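Long-range contact in C2 toxin component I (Clostridium botulinum, PDB 2J3X), which is the enzymatic component of the binary C2 toxin, an ADP-ribosyltransferase that probably modifies actin: residues A[98-110]-A[141-153]. The protein carries 2 engineered substitutions. Sequence-based numbering, arbitrary orientation.
Sequences AIGYVNFTPKELG and YTKFSFISLGLND. With SO4 (sulfate ion), chain P.
Tyr-101 and Gly-150 form an antiparallel hydrogen-bonded pair where strands 98-102 and 147-150 lie side by side in the mixed sheet of the N-terminal ADP-ribosyltransferase-type fold, generally the non-catalytic, probably docking copy in binary actin-modifying toxins. Tyr-101 N donates to Gly-150 O at 2.9 Å and Gly-150 N returns a bond to Tyr-101 O. On the ring's side of the sheet the phenol crosses toward Asp-153, and Tyr-101 OH donates to Asp-153 OD1 (2.7 Å) from the syn side but tilted out of the carboxylate plane, ring and carboxylate planes 47° apart. The other face is apolar: Val-102 CG1 packs against Ile-147 CD1 and Leu-149 CD1, while Leu-149, its CG anti to the backbone N (chi1 -176°), lays CD1 on the backbone of Gly-100. Leu-185, Leu-187 and Ile-193 extend this layer.

Beyond this pair, Asn-103 centres an inverse gamma turn. Its OD1 accepts a hydrogen bond from Ser-148 N at 2.9 Å, almost straight but from above the amide plane; ND2 donates to a water held by Phe-146 O and weakly to O3 of a sulfate that Lys-50 and Thr-51 also bind. The chain then runs to strand 141-143, outermost in the sheet. Lys-143, bent at chi2 (83°), runs over one face of the Phe-104 ring; Lys-143 NZ hydrogen-bonds Asn-103 O and forms a salt bridge with Glu-108 OE2 through that oxygen's syn lone pair (2.8 Å). Thr-105 N helps orient that carboxylate by donating to Glu-108 OE1 on the anti side. Leu-109 CA makes a CH-pi contact over the Tyr-141 ring, 3.9 Å from its centroid.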
# COMPACT_ATOMS: atom_id res chain seq x y z
N ALA A 98 -23.16 -1.01 3.70
CA ALA A 98 -23.03 -0.16 4.89
C ALA A 98 -22.41 1.12 4.38
O ALA A 98 -21.46 1.07 3.60
CB ALA A 98 -22.13 -0.80 5.95
N ILE A 99 -22.94 2.26 4.83
CA ILE A 99 -22.42 3.56 4.40
C ILE A 99 -21.76 4.20 5.64
O ILE A 99 -22.33 4.19 6.73
CB ILE A 99 -23.56 4.43 3.92
CG1 ILE A 99 -24.17 3.80 2.63
CG2 ILE A 99 -23.10 5.88 3.64
CD1 ILE A 99 -25.48 4.38 2.29
N GLY A 100 -20.59 4.82 5.45
CA GLY A 100 -19.99 5.51 6.59
C GLY A 100 -18.67 6.12 6.14
O GLY A 100 -18.44 6.31 4.96
N TYR A 101 -17.82 6.45 7.10
CA TYR A 101 -16.66 7.30 6.85
C TYR A 101 -15.42 6.47 7.12
O TYR A 101 -15.25 5.95 8.25
CB TYR A 101 -16.66 8.46 7.80
CG TYR A 101 -17.86 9.35 7.69
CD1 TYR A 101 -18.18 9.97 6.47
CD2 TYR A 101 -18.70 9.56 8.81
CE1 TYR A 101 -19.30 10.85 6.39
CE2 TYR A 101 -19.85 10.42 8.71
CZ TYR A 101 -20.13 11.04 7.51
OH TYR A 101 -21.23 11.89 7.37
N VAL A 102 -14.56 6.33 6.12
CA VAL A 102 -13.35 5.54 6.36
C VAL A 102 -12.21 6.36 6.97
O VAL A 102 -12.11 7.56 6.76
CB VAL A 102 -12.86 4.79 5.07
CG1 VAL A 102 -13.76 3.58 4.78
CG2 VAL A 102 -12.86 5.69 3.84
N ASN A 103 -11.36 5.71 7.75
CA ASN A 103 -10.31 6.45 8.47
C ASN A 103 -9.10 6.76 7.57
O ASN A 103 -8.06 6.07 7.68
CB ASN A 103 -9.95 5.76 9.77
CG ASN A 103 -9.47 4.31 9.60
OD1 ASN A 103 -9.87 3.54 8.68
ND2 ASN A 103 -8.65 3.89 10.55
N PHE A 104 -9.24 7.72 6.64
CA PHE A 104 -8.07 8.25 5.87
C PHE A 104 -7.86 9.69 6.26
O PHE A 104 -8.83 10.49 6.18
CB PHE A 104 -8.25 8.21 4.35
CG PHE A 104 -8.00 6.89 3.75
CD1 PHE A 104 -9.01 5.90 3.75
CD2 PHE A 104 -6.81 6.65 3.09
CE1 PHE A 104 -8.77 4.66 3.17
CE2 PHE A 104 -6.55 5.40 2.56
CZ PHE A 104 -7.52 4.41 2.58
N THR A 105 -6.63 10.05 6.64
CA THR A 105 -6.24 11.46 6.82
C THR A 105 -5.70 12.04 5.53
O THR A 105 -5.41 11.27 4.58
CB THR A 105 -5.09 11.57 7.87
OG1 THR A 105 -3.98 10.83 7.38
CG2 THR A 105 -5.55 10.96 9.19
N PRO A 106 -5.55 13.39 5.44
CA PRO A 106 -4.90 13.92 4.23
C PRO A 106 -3.56 13.26 3.92
O PRO A 106 -3.33 12.94 2.76
CB PRO A 106 -4.74 15.42 4.53
CG PRO A 106 -5.90 15.72 5.52
CD PRO A 106 -6.02 14.46 6.36
N LYS A 107 -2.71 13.04 4.93
CA LYS A 107 -1.38 12.44 4.63
C LYS A 107 -1.53 11.09 3.95
O LYS A 107 -0.75 10.75 3.05
CB LYS A 107 -0.50 12.24 5.89
CG LYS A 107 0.17 13.49 6.35
CD LYS A 107 0.69 13.29 7.77
CE LYS A 107 1.36 14.60 8.25
NZ LYS A 107 2.22 14.47 9.49
N GLU A 108 -2.53 10.30 4.38
CA GLU A 108 -2.80 8.98 3.78
C GLU A 108 -3.41 9.01 2.38
O GLU A 108 -3.56 7.95 1.74
CB GLU A 108 -3.72 8.18 4.71
CG GLU A 108 -3.11 7.93 6.07
CD GLU A 108 -4.05 7.09 6.92
OE1 GLU A 108 -5.06 7.63 7.37
OE2 GLU A 108 -3.77 5.88 7.09
N LEU A 109 -3.80 10.21 1.92
CA LEU A 109 -4.20 10.44 0.53
C LEU A 109 -3.07 11.14 -0.21
O LEU A 109 -3.29 11.71 -1.25
CB LEU A 109 -5.49 11.32 0.50
CG LEU A 109 -6.68 10.67 1.20
CD1 LEU A 109 -7.81 11.69 1.33
CD2 LEU A 109 -7.20 9.41 0.46
N GLY A 110 -1.86 11.11 0.37
CA GLY A 110 -0.73 11.80 -0.26
C GLY A 110 -0.79 13.32 -0.32
O GLY A 110 -0.15 13.94 -1.18
N TYR A 141 -5.56 4.56 -3.09
CA TYR A 141 -4.78 4.70 -1.84
C TYR A 141 -5.06 3.54 -0.92
O TYR A 141 -6.17 3.40 -0.39
CB TYR A 141 -5.20 5.98 -1.13
CG TYR A 141 -4.91 7.21 -1.96
CD1 TYR A 141 -3.62 7.76 -2.02
CD2 TYR A 141 -5.96 7.84 -2.68
CE1 TYR A 141 -3.38 8.92 -2.79
CE2 TYR A 141 -5.73 8.98 -3.44
CZ TYR A 141 -4.44 9.53 -3.48
OH TYR A 141 -4.21 10.67 -4.24
N THR A 142 -4.06 2.69 -0.68
CA THR A 142 -4.30 1.49 0.11
C THR A 142 -4.19 1.73 1.61
O THR A 142 -3.22 2.37 2.11
CB THR A 142 -3.25 0.42 -0.32
OG1 THR A 142 -3.29 0.31 -1.75
CG2 THR A 142 -3.50 -0.96 0.37
N LYS A 143 -5.16 1.18 2.36
CA LYS A 143 -5.08 1.13 3.80
C LYS A 143 -4.47 -0.22 4.17
O LYS A 143 -5.10 -1.25 4.08
CB LYS A 143 -6.50 1.27 4.40
CG LYS A 143 -6.45 1.40 5.95
CD LYS A 143 -6.18 2.85 6.39
CE LYS A 143 -6.20 2.96 7.91
NZ LYS A 143 -5.87 4.40 8.19
N PHE A 144 -3.18 -0.20 4.53
CA PHE A 144 -2.50 -1.47 4.82
C PHE A 144 -3.03 -2.19 6.04
O PHE A 144 -3.08 -3.43 6.04
CB PHE A 144 -0.98 -1.21 4.96
CG PHE A 144 -0.39 -0.56 3.76
CD1 PHE A 144 -0.32 -1.23 2.51
CD2 PHE A 144 0.12 0.74 3.86
CE1 PHE A 144 0.28 -0.59 1.38
CE2 PHE A 144 0.71 1.39 2.76
CZ PHE A 144 0.77 0.73 1.51
N SER A 145 -3.49 -1.44 7.04
CA SER A 145 -3.99 -2.02 8.28
C SER A 145 -5.47 -2.35 8.07
O SER A 145 -5.98 -2.16 6.97
CB SER A 145 -3.87 -1.04 9.45
OG SER A 145 -4.66 0.14 9.19
N PHE A 146 -6.11 -2.87 9.11
CA PHE A 146 -7.57 -2.95 9.11
C PHE A 146 -8.10 -1.55 8.87
O PHE A 146 -7.46 -0.56 9.29
CB PHE A 146 -8.03 -3.40 10.49
CG PHE A 146 -7.45 -4.72 10.88
CD1 PHE A 146 -7.87 -5.91 10.24
CD2 PHE A 146 -6.42 -4.76 11.82
CE1 PHE A 146 -7.31 -7.17 10.59
CE2 PHE A 146 -5.85 -6.01 12.19
CZ PHE A 146 -6.29 -7.20 11.60
N ILE A 147 -9.25 -1.46 8.23
CA ILE A 147 -9.88 -0.18 7.94
C ILE A 147 -11.12 -0.07 8.82
O ILE A 147 -11.78 -1.09 9.14
CB ILE A 147 -10.14 -0.07 6.41
CG1 ILE A 147 -10.48 1.35 5.97
CG2 ILE A 147 -11.20 -1.09 5.96
CD1 ILE A 147 -10.67 1.46 4.43
N SER A 148 -11.39 1.14 9.32
CA SER A 148 -12.54 1.36 10.21
C SER A 148 -13.56 2.17 9.44
O SER A 148 -13.18 3.06 8.69
CB SER A 148 -12.11 2.15 11.43
OG SER A 148 -11.20 1.41 12.24
N LEU A 149 -14.84 1.86 9.59
CA LEU A 149 -15.90 2.64 8.93
C LEU A 149 -16.76 3.27 10.01
O LEU A 149 -17.56 2.54 10.65
CB LEU A 149 -16.75 1.72 8.06
CG LEU A 149 -17.81 2.49 7.25
CD1 LEU A 149 -17.32 3.09 5.89
CD2 LEU A 149 -19.04 1.56 6.95
N GLY A 150 -16.57 4.56 10.27
CA GLY A 150 -17.36 5.28 11.31
C GLY A 150 -18.80 5.43 10.82
O GLY A 150 -19.02 5.75 9.67
N LEU A 151 -19.77 5.16 11.70
CA LEU A 151 -21.14 5.06 11.23
C LEU A 151 -21.95 6.33 11.33
O LEU A 151 -23.02 6.42 10.73
CB LEU A 151 -21.91 3.93 11.96
CG LEU A 151 -21.28 2.56 11.64
CD1 LEU A 151 -22.04 1.47 12.40
CD2 LEU A 151 -21.26 2.28 10.15
N ASN A 152 -21.44 7.32 12.06
CA ASN A 152 -22.16 8.59 12.09
C ASN A 152 -21.21 9.77 12.29
O ASN A 152 -19.97 9.56 12.36
CB ASN A 152 -23.30 8.60 13.15
CG ASN A 152 -22.79 8.47 14.58
OD1 ASN A 152 -21.69 8.91 14.89
ND2 ASN A 152 -23.59 7.84 15.46
N ASP A 153 -21.77 10.99 12.37
CA ASP A 153 -20.83 12.16 12.33
C ASP A 153 -20.01 12.29 13.61
O ASP A 153 -19.07 13.11 13.65
CB ASP A 153 -21.54 13.48 12.02
CG ASP A 153 -22.04 13.56 10.61
OD1 ASP A 153 -21.95 12.59 9.83
OD2 ASP A 153 -22.55 14.66 10.29
S SO4 P . -5.83 3.91 14.17
O1 SO4 P . -6.84 3.41 15.12
O2 SO4 P . -4.93 2.84 13.70
O3 SO4 P . -6.48 4.50 13.00
O4 SO4 P . -4.98 4.85 14.91
O HOH W 1 -23.78 4.45 8.94
O HOH W 2 -8.48 1.02 11.27